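Local coordinates for protein amidohydrolase (Staphylococcus aureus, PDB 3NUR) that probably hydrolyses carbon-nitrogen bonds of linear amides as a metal-dependent amidohydrolase with a TIM-barrel fold, at residues 274-278 and 279-283; 294-297 and 298-302; 146-149 and 150-154; 165-169 and 170-174. All coordinates share one frame; numbering follows the deposited sequence.

Interaction 1: residues 274-278 and 279-283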
loop_
_atom_site.group_PDB
_atom_site.type_symbol
_atom_site.label_atom_id
_atom_site.label_comp_id
_atom_site.label_asym_id
_atom_site.label_seq_id
_atom_site.Cartn_x
_atom_site.Cartn_y
_atom_site.Cartn_z
ATOM N N LEU A 274 14.687 -14.520 -14.657
ATOM C CA LEU A 274 13.471 -13.752 -14.933
ATOM C C LEU A 274 13.349 -13.464 -16.423
ATOM O O LEU A 274 14.361 -13.411 -17.124
ATOM C CB LEU A 274 13.456 -12.428 -14.155
ATOM C CG LEU A 274 13.577 -12.534 -12.615
ATOM C CD1 LEU A 274 13.724 -11.131 -11.989
ATOM C CD2 LEU A 274 12.369 -13.284 -12.017
ATOM N N ASN A 275 12.120 -13.239 -16.897
ATOM C CA ASN A 275 11.896 -12.923 -18.314
ATOM C C ASN A 275 12.379 -11.531 -18.710
ATOM O O ASN A 275 12.688 -11.301 -19.885
ATOM C CB ASN A 275 10.409 -13.053 -18.643
ATOM C CG ASN A 275 9.884 -14.469 -18.607
ATOM O OD1 ASN A 275 10.630 -15.447 -18.674
ATOM N ND2 ASN A 275 8.570 -14.604 -18.514
ATOM N N HIS A 276 12.370 -10.578 -17.744
ATOM C CA HIS A 276 12.693 -9.178 -17.997
ATOM C C HIS A 276 13.777 -8.669 -17.057
ATOM O O HIS A 276 14.107 -9.340 -16.073
ATOM C CB HIS A 276 11.425 -8.317 -17.790
ATOM C CG HIS A 276 10.217 -8.833 -18.527
ATOM N ND1 HIS A 276 10.070 -8.645 -19.889
ATOM C CD2 HIS A 276 9.169 -9.560 -18.066
ATOM C CE1 HIS A 276 8.925 -9.238 -20.214
ATOM N NE2 HIS A 276 8.361 -9.828 -19.155
ATOM N N SER A 277 14.289 -7.449 -17.334
ATOM C CA SER A 277 15.271 -6.828 -16.441
ATOM C C SER A 277 14.548 -6.498 -15.129
ATOM O O SER A 277 13.315 -6.364 -15.124
ATOM C CB SER A 277 15.840 -5.556 -17.058
ATOM O OG SER A 277 14.892 -4.501 -17.037
ATOM N N VAL A 278 15.295 -6.358 -14.023
ATOM C CA VAL A 278 14.698 -6.045 -12.717
ATOM C C VAL A 278 13.860 -4.745 -12.768
ATOM O O VAL A 278 12.715 -4.733 -12.287
ATOM C CB VAL A 278 15.773 -6.034 -11.592
ATOM C CG1 VAL A 278 15.229 -5.432 -10.294
ATOM C CG2 VAL A 278 16.321 -7.438 -11.345
ATOM N N SER A 279 14.409 -3.671 -13.387
ATOM C CA SER A 279 13.715 -2.377 -13.470
ATOM C C SER A 279 12.406 -2.451 -14.238
ATOM O O SER A 279 11.472 -1.716 -13.912
ATOM C CB SER A 279 14.619 -1.299 -14.059
ATOM O OG SER A 279 14.866 -1.499 -15.439
ATOM N N TYR A 280 12.328 -3.349 -15.249
ATOM C CA TYR A 280 11.113 -3.540 -16.057
ATOM C C TYR A 280 9.875 -3.802 -15.192
ATOM O O TYR A 280 8.810 -3.224 -15.453
ATOM C CB TYR A 280 11.302 -4.677 -17.076
ATOM C CG TYR A 280 10.116 -4.827 -18.002
ATOM C CD1 TYR A 280 10.037 -4.103 -19.183
ATOM C CD2 TYR A 280 9.082 -5.712 -17.707
ATOM C CE1 TYR A 280 8.935 -4.213 -20.026
ATOM C CE2 TYR A 280 7.975 -5.839 -18.549
ATOM C CZ TYR A 280 7.911 -5.085 -19.709
ATOM O OH TYR A 280 6.864 -5.217 -20.585
ATOM N N TYR A 281 10.006 -4.665 -14.176
ATOM C CA TYR A 281 8.871 -4.990 -13.292
ATOM C C TYR A 281 8.369 -3.787 -12.507
ATOM O O TYR A 281 7.165 -3.630 -12.346
ATOM C CB TYR A 281 9.203 -6.136 -12.360
ATOM C CG TYR A 281 9.564 -7.395 -13.104
ATOM C CD1 TYR A 281 8.572 -8.255 -13.579
ATOM C CD2 TYR A 281 10.888 -7.705 -13.389
ATOM C CE1 TYR A 281 8.900 -9.442 -14.228
ATOM C CE2 TYR A 281 11.230 -8.883 -14.043
ATOM C CZ TYR A 281 10.231 -9.740 -14.477
ATOM O OH TYR A 281 10.562 -10.888 -15.144
ATOM N N PHE A 282 9.272 -2.916 -12.060
ATOM C CA PHE A 282 8.834 -1.700 -11.348
ATOM C C PHE A 282 8.178 -0.710 -12.296
ATOM O O PHE A 282 7.284 0.048 -11.902
ATOM C CB PHE A 282 9.997 -1.068 -10.566
ATOM C CG PHE A 282 10.371 -1.976 -9.426
ATOM C CD1 PHE A 282 9.585 -2.034 -8.273
ATOM C CD2 PHE A 282 11.471 -2.825 -9.523
ATOM C CE1 PHE A 282 9.879 -2.939 -7.253
ATOM C CE2 PHE A 282 11.789 -3.702 -8.476
ATOM C CZ PHE A 282 10.981 -3.760 -7.354
ATOM N N LYS A 283 8.606 -0.716 -13.550
ATOM C CA LYS A 283 8.025 0.212 -14.510
ATOM C C LYS A 283 6.683 -0.281 -15.065
ATOM O O LYS A 283 5.888 0.534 -15.529
ATOM C CB LYS A 283 8.989 0.430 -15.662
ATOM C CG LYS A 283 10.283 1.131 -15.276
ATOM C CD LYS A 283 11.204 1.113 -16.487
ATOM C CE LYS A 283 12.619 1.472 -16.137
ATOM N NZ LYS A 283 13.456 1.596 -17.359
#
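Tyr281 reaches back from the first turn of helix 278-284 across the loop that leads into it. Its CG stands beside its own backbone N (chi1 -60°), which sends the ring toward residues 274-277. CB lies near Val278 O. Tyr281 CD2 comes next, 3.3 Å from Ser277 O. Farther out, Tyr281 CE2 touches Leu274 CD1 at 3.9 Å, and CZ meets the edge of the His276 ring. At the tip, Tyr281 OH accepts a hydrogen bond from His276 N (3.2 Å). It is also bonded to Asp242, so the phenol ties the loop to helix 240-243.

The His276 ring turns its edge toward the face of Tyr281 in an offset edge-to-face pair, planes at 74°. One His276 face is covered by Tyr280 in an offset stack, centroids 4.3 Å apart. The three rings form an aromatic cluster. Ser277 holds the N-cap position of the helix.

On the buried side Val278 CG1 approaches Phe282 CE2 at 4.3 Å. Val278 and Phe282 pack on helices 223-237 and 262-268, while Tyr281 rests on Val236 and Phe241. The start of helix 278-284 is thus wedged among three helices, just ahead of strand 286-288.

Interaction 2: residues 294-297 and 298-302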
loop_
_atom_site.group_PDB
_atom_site.type_symbol
_atom_site.label_atom_id
_atom_site.label_comp_id
_atom_site.label_asym_id
_atom_site.label_seq_id
_atom_site.Cartn_x
_atom_site.Cartn_y
_atom_site.Cartn_z
ATOM N N LEU A 294 4.784 15.178 0.572
ATOM C CA LEU A 294 4.649 16.062 -0.576
ATOM C C LEU A 294 5.902 16.862 -0.836
ATOM O O LEU A 294 5.969 18.064 -0.574
ATOM C CB LEU A 294 3.369 16.910 -0.441
ATOM C CG LEU A 294 2.061 16.121 -0.153
ATOM C CD1 LEU A 294 0.871 17.058 -0.094
ATOM C CD2 LEU A 294 1.831 14.994 -1.163
ATOM N N THR A 295 6.922 16.152 -1.336
ATOM C CA THR A 295 8.245 16.721 -1.544
ATOM C C THR A 295 8.653 16.559 -3.002
ATOM O O THR A 295 8.542 15.462 -3.555
ATOM C CB THR A 295 9.222 16.107 -0.531
ATOM O OG1 THR A 295 9.200 14.679 -0.679
ATOM C CG2 THR A 295 8.873 16.489 0.937
ATOM N N LYS A 296 9.031 17.672 -3.642
ATOM C CA LYS A 296 9.389 17.686 -5.066
ATOM C C LYS A 296 10.593 16.802 -5.484
ATOM O O LYS A 296 10.492 16.142 -6.525
ATOM C CB LYS A 296 9.553 19.138 -5.568
ATOM C CG LYS A 296 9.680 19.256 -7.076
ATOM C CD LYS A 296 9.708 20.708 -7.569
ATOM C CE LYS A 296 9.887 20.816 -9.075
ATOM N NZ LYS A 296 11.242 20.350 -9.526
ATOM N N PRO A 297 11.752 16.796 -4.784
ATOM C CA PRO A 297 12.888 15.995 -5.292
ATOM C C PRO A 297 12.597 14.508 -5.517
ATOM O O PRO A 297 13.033 13.943 -6.519
ATOM C CB PRO A 297 13.995 16.251 -4.260
ATOM C CG PRO A 297 13.605 17.581 -3.609
ATOM C CD PRO A 297 12.116 17.520 -3.543
ATOM N N GLN A 298 11.800 13.896 -4.632
ATOM C CA GLN A 298 11.410 12.483 -4.724
ATOM C C GLN A 298 10.420 12.309 -5.872
ATOM O O GLN A 298 10.546 11.355 -6.633
ATOM C CB GLN A 298 10.811 11.986 -3.396
ATOM C CG GLN A 298 11.859 11.816 -2.276
ATOM C CD GLN A 298 12.319 13.119 -1.661
ATOM O OE1 GLN A 298 11.641 14.155 -1.746
ATOM N NE2 GLN A 298 13.544 13.134 -1.132
ATOM N N PHE A 299 9.479 13.263 -6.041
ATOM C CA PHE A 299 8.541 13.205 -7.180
ATOM C C PHE A 299 9.331 13.202 -8.489
ATOM O O PHE A 299 9.083 12.353 -9.350
ATOM C CB PHE A 299 7.547 14.390 -7.183
ATOM C CG PHE A 299 6.763 14.421 -8.473
ATOM C CD1 PHE A 299 5.677 13.571 -8.667
ATOM C CD2 PHE A 299 7.162 15.242 -9.531
ATOM C CE1 PHE A 299 5.016 13.529 -9.899
ATOM C CE2 PHE A 299 6.500 15.200 -10.758
ATOM C CZ PHE A 299 5.422 14.355 -10.927
ATOM N N ASP A 300 10.295 14.140 -8.634
ATOM C CA ASP A 300 11.107 14.220 -9.861
ATOM C C ASP A 300 11.856 12.922 -10.148
ATOM O O ASP A 300 11.884 12.490 -11.300
ATOM C CB ASP A 300 12.088 15.398 -9.803
ATOM C CG ASP A 300 11.428 16.767 -9.767
ATOM O OD1 ASP A 300 10.222 16.861 -10.098
ATOM O OD2 ASP A 300 12.096 17.734 -9.358
ATOM N N LEU A 301 12.436 12.294 -9.106
ATOM C CA LEU A 301 13.150 11.022 -9.289
ATOM C C LEU A 301 12.205 9.925 -9.792
ATOM O O LEU A 301 12.521 9.215 -10.750
ATOM C CB LEU A 301 13.789 10.595 -7.953
ATOM C CG LEU A 301 14.485 9.211 -7.951
ATOM C CD1 LEU A 301 15.833 9.283 -8.641
ATOM C CD2 LEU A 301 14.670 8.707 -6.527
ATOM N N VAL A 302 11.038 9.805 -9.148
ATOM C CA VAL A 302 10.040 8.778 -9.461
ATOM C C VAL A 302 9.514 8.995 -10.882
ATOM O O VAL A 302 9.439 8.036 -11.649
ATOM C CB VAL A 302 8.924 8.760 -8.370
ATOM C CG1 VAL A 302 7.685 7.978 -8.822
ATOM C CG2 VAL A 302 9.464 8.209 -7.042
#
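Thr295 and Gln298 meet across the first turn of helix 296-306, their side chains running at a slant to each other. Thr295 OG1 sits between its backbone N and carbonyl carbon (chi1 57°), facing the turn. The Gln298 chain bends at chi2 and folds back, so that its amide oxygen comes to the threonine. Thr295 OG1 donates to Gln298 OE1 at 2.7 Å. The hydroxyl approaches from above the amide plane, 45° out of it, and does not lie on a lone pair. Thr295 holds the N-cap position, but its hydroxyl makes no capping bond to the backbone. Its carbonyl does take part: Phe299 N makes a weak bond to Thr295 O at 3.4 Å.

Lys296 and Asp300 also slant against each other. The lysine chain runs extended until its last torsion, where it turns NZ toward the carboxylate. Lys296 NZ lies 2.8 Å from Asp300 OD2, on the syn side of that oxygen. Beneath this bridge the backbone bond from Asp300 N to Lys296 O measures 2.9 Å. Phe299 points elsewhere, packing on Trp254 and Leu334; Trp254 also touches Thr295 and Gln298.

The chemistry is that of a polar helix start at the surface. An i to i+4 salt bridge spans the first turn, and its ions probably neutralise each other. A hydroxyl-amide bond joins the residue before the helix to its third residue.

Interaction 3: residues 146-149 and 150-154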
loop_
_atom_site.group_PDB
_atom_site.type_symbol
_atom_site.label_atom_id
_atom_site.label_comp_id
_atom_site.label_asym_id
_atom_site.label_seq_id
_atom_site.Cartn_x
_atom_site.Cartn_y
_atom_site.Cartn_z
ATOM N N GLU A 146 -10.966 -15.049 1.469
ATOM C CA GLU A 146 -11.459 -13.752 1.966
ATOM C C GLU A 146 -11.247 -12.650 0.925
ATOM O O GLU A 146 -12.065 -11.746 0.812
ATOM C CB GLU A 146 -10.798 -13.373 3.301
ATOM C CG GLU A 146 -11.316 -12.079 3.931
ATOM C CD GLU A 146 -12.801 -11.989 4.265
ATOM O OE1 GLU A 146 -13.528 -12.996 4.083
ATOM O OE2 GLU A 146 -13.230 -10.922 4.758
ATOM N N PHE A 147 -10.161 -12.744 0.163
ATOM C CA PHE A 147 -9.858 -11.810 -0.924
ATOM C C PHE A 147 -10.983 -11.876 -1.970
ATOM O O PHE A 147 -11.517 -10.840 -2.375
ATOM C CB PHE A 147 -8.509 -12.182 -1.585
ATOM C CG PHE A 147 -7.753 -11.098 -2.330
ATOM C CD1 PHE A 147 -8.354 -9.874 -2.621
ATOM C CD2 PHE A 147 -6.433 -11.296 -2.724
ATOM C CE1 PHE A 147 -7.651 -8.870 -3.311
ATOM C CE2 PHE A 147 -5.726 -10.293 -3.398
ATOM C CZ PHE A 147 -6.340 -9.085 -3.697
ATOM N N GLU A 148 -11.330 -13.100 -2.398
ATOM C CA GLU A 148 -12.384 -13.359 -3.380
ATOM C C GLU A 148 -13.718 -12.828 -2.854
ATOM O O GLU A 148 -14.460 -12.202 -3.626
ATOM C CB GLU A 148 -12.461 -14.870 -3.711
ATOM C CG GLU A 148 -13.455 -15.222 -4.821
ATOM C CD GLU A 148 -14.899 -15.476 -4.408
ATOM O OE1 GLU A 148 -15.125 -16.049 -3.317
ATOM O OE2 GLU A 148 -15.806 -15.118 -5.193
ATOM N N ARG A 149 -14.013 -13.059 -1.547
ATOM C CA ARG A 149 -15.254 -12.594 -0.913
ATOM C C ARG A 149 -15.326 -11.066 -0.946
ATOM O O ARG A 149 -16.355 -10.519 -1.313
ATOM C CB ARG A 149 -15.383 -13.114 0.529
ATOM C CG ARG A 149 -16.721 -12.784 1.169
ATOM C CD ARG A 149 -16.797 -13.257 2.596
ATOM N NE ARG A 149 -16.100 -12.372 3.529
ATOM C CZ ARG A 149 -16.672 -11.369 4.184
ATOM N NH1 ARG A 149 -15.971 -10.652 5.045
ATOM N NH2 ARG A 149 -17.948 -11.066 3.972
ATOM N N CYS A 150 -14.220 -10.383 -0.606
ATOM C CA CYS A 150 -14.159 -8.924 -0.611
ATOM C C CYS A 150 -14.443 -8.358 -1.984
ATOM O O CYS A 150 -15.202 -7.401 -2.105
ATOM C CB CYS A 150 -12.806 -8.449 -0.088
ATOM S SG CYS A 150 -12.627 -8.608 1.703
ATOM N N ILE A 151 -13.836 -8.943 -3.020
ATOM C CA ILE A 151 -14.007 -8.444 -4.371
ATOM C C ILE A 151 -15.395 -8.748 -4.891
ATOM O O ILE A 151 -16.102 -7.828 -5.283
ATOM C CB ILE A 151 -12.858 -8.906 -5.326
ATOM C CG1 ILE A 151 -11.435 -8.561 -4.781
ATOM C CG2 ILE A 151 -13.055 -8.403 -6.777
ATOM C CD1 ILE A 151 -11.158 -7.189 -4.169
ATOM N N ASN A 152 -15.794 -10.024 -4.862
ATOM C CA ASN A 152 -17.081 -10.452 -5.420
ATOM C C ASN A 152 -18.342 -10.171 -4.599
ATOM O O ASN A 152 -19.387 -9.911 -5.188
ATOM C CB ASN A 152 -16.995 -11.894 -5.944
ATOM C CG ASN A 152 -16.044 -12.041 -7.116
ATOM O OD1 ASN A 152 -15.748 -11.082 -7.842
ATOM N ND2 ASN A 152 -15.520 -13.236 -7.311
ATOM N N ASP A 153 -18.268 -10.223 -3.263
ATOM C CA ASP A 153 -19.433 -9.951 -2.418
ATOM C C ASP A 153 -19.467 -8.540 -1.896
ATOM O O ASP A 153 -20.549 -7.995 -1.758
ATOM C CB ASP A 153 -19.509 -10.909 -1.208
ATOM C CG ASP A 153 -19.667 -12.381 -1.520
ATOM O OD1 ASP A 153 -19.695 -12.736 -2.722
ATOM O OD2 ASP A 153 -19.785 -13.183 -0.557
ATOM N N LEU A 154 -18.301 -7.955 -1.538
ATOM C CA LEU A 154 -18.273 -6.639 -0.923
ATOM C C LEU A 154 -18.009 -5.478 -1.881
ATOM O O LEU A 154 -18.147 -4.333 -1.470
ATOM C CB LEU A 154 -17.314 -6.593 0.296
ATOM C CG LEU A 154 -17.467 -7.695 1.369
ATOM C CD1 LEU A 154 -16.505 -7.453 2.529
ATOM C CD2 LEU A 154 -18.939 -7.777 1.907
HETATM O O HOH W 1 -20.055 -12.171 2.076
#
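Glu148 and Asn152 pair across one turn near the end of helix 140-152. Asn152 ND2 donates to Glu148 OE2 at 2.8 Å, and the carboxylate oxygen uses its anti lone pair. The acceptor lies near the plane of the amide, while the carboxylate and amide planes are turned 63° apart. Below them Asn152 N bonds to Glu148 O, also at 2.8 Å.

Arg149 is satisfied on several sides. Its chain bends at chi3 (79°), which turns the guanidinium toward Glu146. It grips Glu146 side-on with two nitrogens: Arg149 NE to Glu146 OE1 at 2.7 Å, and Arg149 NH1 to Glu146 OE2 at 2.8 Å. Arg149 NH2 donates to a water at 3.0 Å, and that water donates to Asp153 OD2. A salt bridge to Asp116 also holds NH2. Glu146 OE2 has a second partner in Asn115, so the ion pair is linked to helix 104-124. One face of the guanidinium is covered by Leu154 CD1.

Arg149 O takes two backbone donors, Asp153 N at 2.7 Å and Leu154 N at 3.2 Å. The second reaches five residues back, and Leu154 N also makes a weak bond to Cys150 O, four back. Phe147 and Ile151 lie side by side on another flank and pack on helix 176-185, with Ile151 CD1 at the edge of the phenyl ring.

Such i to i+4 and i to i+5 bonds from one carbonyl are common where a helix runs out. Here they lie near the C-terminal end of a helix that packs between two others in the outer layer of the TIM barrel.

Interaction 4: residues 165-169 and 170-174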
loop_
_atom_site.group_PDB
_atom_site.type_symbol
_atom_site.label_atom_id
_atom_site.label_comp_id
_atom_site.label_asym_id
_atom_site.label_seq_id
_atom_site.Cartn_x
_atom_site.Cartn_y
_atom_site.Cartn_z
ATOM N N ALA A 165 4.637 -11.950 6.743
ATOM C CA ALA A 165 4.113 -13.082 7.481
ATOM C C ALA A 165 4.996 -13.385 8.712
ATOM O O ALA A 165 6.141 -12.928 8.794
ATOM C CB ALA A 165 4.055 -14.293 6.558
ATOM N N GLN A 166 4.475 -14.176 9.662
ATOM C CA GLN A 166 5.214 -14.569 10.871
ATOM C C GLN A 166 6.501 -15.326 10.515
ATOM O O GLN A 166 7.466 -15.282 11.278
ATOM C CB GLN A 166 4.300 -15.431 11.779
ATOM C CG GLN A 166 4.802 -15.644 13.200
ATOM C CD GLN A 166 3.854 -16.467 14.050
ATOM O OE1 GLN A 166 3.522 -16.094 15.182
ATOM N NE2 GLN A 166 3.414 -17.618 13.544
ATOM N N ASP A 167 6.528 -15.994 9.349
ATOM C CA ASP A 167 7.704 -16.763 8.937
ATOM C C ASP A 167 8.548 -16.111 7.828
ATOM O O ASP A 167 9.417 -16.759 7.247
ATOM C CB ASP A 167 7.303 -18.209 8.599
ATOM C CG ASP A 167 6.248 -18.334 7.509
ATOM O OD1 ASP A 167 5.982 -17.327 6.811
ATOM O OD2 ASP A 167 5.665 -19.422 7.376
ATOM N N GLY A 168 8.294 -14.839 7.550
ATOM C CA GLY A 168 9.076 -14.121 6.552
ATOM C C GLY A 168 8.300 -13.444 5.446
ATOM O O GLY A 168 7.104 -13.165 5.573
ATOM N N PHE A 169 9.011 -13.152 4.351
ATOM C CA PHE A 169 8.446 -12.447 3.205
ATOM C C PHE A 169 7.484 -13.308 2.412
ATOM O O PHE A 169 7.530 -14.543 2.482
ATOM C CB PHE A 169 9.573 -11.892 2.316
ATOM C CG PHE A 169 10.418 -10.814 2.967
ATOM C CD1 PHE A 169 9.826 -9.681 3.520
ATOM C CD2 PHE A 169 11.803 -10.894 2.953
ATOM C CE1 PHE A 169 10.609 -8.655 4.081
ATOM C CE2 PHE A 169 12.588 -9.866 3.501
ATOM C CZ PHE A 169 11.982 -8.750 4.052
ATOM N N LEU A 170 6.616 -12.637 1.654
ATOM C CA LEU A 170 5.569 -13.272 0.856
ATOM C C LEU A 170 6.020 -13.896 -0.487
ATOM O O LEU A 170 5.173 -14.323 -1.281
ATOM C CB LEU A 170 4.316 -12.367 0.754
ATOM C CG LEU A 170 3.754 -11.794 2.095
ATOM C CD1 LEU A 170 2.707 -10.704 1.852
ATOM C CD2 LEU A 170 3.156 -12.882 2.995
ATOM N N ASP A 171 7.357 -13.978 -0.738
ATOM C CA ASP A 171 7.879 -14.669 -1.932
ATOM C C ASP A 171 7.875 -16.195 -1.732
ATOM O O ASP A 171 8.106 -16.947 -2.693
ATOM C CB ASP A 171 9.285 -14.175 -2.330
ATOM C CG ASP A 171 10.370 -14.332 -1.284
ATOM O OD1 ASP A 171 10.036 -14.313 -0.069
ATOM O OD2 ASP A 171 11.556 -14.383 -1.668
ATOM N N GLN A 172 7.647 -16.648 -0.493
ATOM C CA GLN A 172 7.615 -18.085 -0.161
ATOM C C GLN A 172 6.475 -18.779 -0.910
ATOM O O GLN A 172 5.418 -18.178 -1.126
ATOM C CB GLN A 172 7.458 -18.287 1.352
ATOM C CG GLN A 172 8.671 -17.857 2.149
ATOM C CD GLN A 172 8.378 -17.944 3.624
ATOM O OE1 GLN A 172 8.305 -19.032 4.198
ATOM N NE2 GLN A 172 8.139 -16.805 4.269
ATOM N N ASP A 173 6.703 -20.023 -1.341
ATOM C CA ASP A 173 5.713 -20.788 -2.118
ATOM C C ASP A 173 4.293 -20.796 -1.547
ATOM O O ASP A 173 3.341 -20.657 -2.312
ATOM C CB ASP A 173 6.186 -22.233 -2.349
ATOM C CG ASP A 173 7.399 -22.389 -3.255
ATOM O OD1 ASP A 173 7.585 -21.541 -4.153
ATOM O OD2 ASP A 173 8.137 -23.380 -3.088
ATOM N N LYS A 174 4.147 -20.951 -0.220
ATOM C CA LYS A 174 2.847 -21.031 0.463
ATOM C C LYS A 174 1.948 -19.796 0.270
ATOM O O LYS A 174 0.729 -19.913 0.440
ATOM C CB LYS A 174 3.024 -21.373 1.965
ATOM C CG LYS A 174 3.807 -20.300 2.746
ATOM C CD LYS A 174 4.119 -20.625 4.200
ATOM C CE LYS A 174 2.920 -20.529 5.104
ATOM N NZ LYS A 174 3.303 -20.508 6.536
#
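Asp167 and Lys174 form the salt bridge of this loop, their side chains coming from opposite directions. Lys174 NZ lies 2.7 Å from Asp167 OD2, on the syn side and 16° out of the carboxylate plane. The other oxygen, OD1, is hydrogen-bonded to Tyr175.

The hydrogen bonds centre on the Gln172 amide. Gln172 NE2 donates to Phe169 O at 2.9 Å, with an N-H...O angle of 153°. The same nitrogen makes weak bonds to Asp167 O (3.2 Å) and Asp167 OD1 (3.4 Å). Two N-H groups thus serve three acceptors, so the weak bonds are shared or alternative. Gln172 CG stands beside its own backbone N (chi1 -68°) and the chain then runs straight, which carries NE2 back to these oxygens.

Apolar contact is slight: Ala165 CB touches Leu170 CD2 at 3.9 Å. The Phe169 ring leads away and meets the rings of His231 and His234. Asp171 OD2 bonds to His234, and Leu170 N to His231.

Two type I turns, Ala165-Gly168 and Phe169-Gln172, shape the backbone before helix 176-185. Gln172 NE2 links them, firmly at Phe169 O and weakly at Asp167. The lysine probably offsets the charge of Asp167, so a charged pair and an amide join the two halves of the loop.

In the fold
Along the chain the order is interaction 3, interaction 4, interaction 1, interaction 2, and no two of them touch. Interaction 3 lies in the last turns of helix 140-152, which leads to strand 159-162. Interaction 4 shapes the loop from that strand to helix 176-185. The two centres are 22 Å apart, yet helix 176-185 also packs on interaction 3. Interactions 1 and 2 begin helices 278-284 and 296-306, before and after strand 286-288; their nearest atoms are about 8 Å apart. Interactions 2 and 3, with centres 35 Å apart, lie on opposite sides of the chain's centre. All four shape helix ends and loops around the barrel strands, and none includes a calcium ligand.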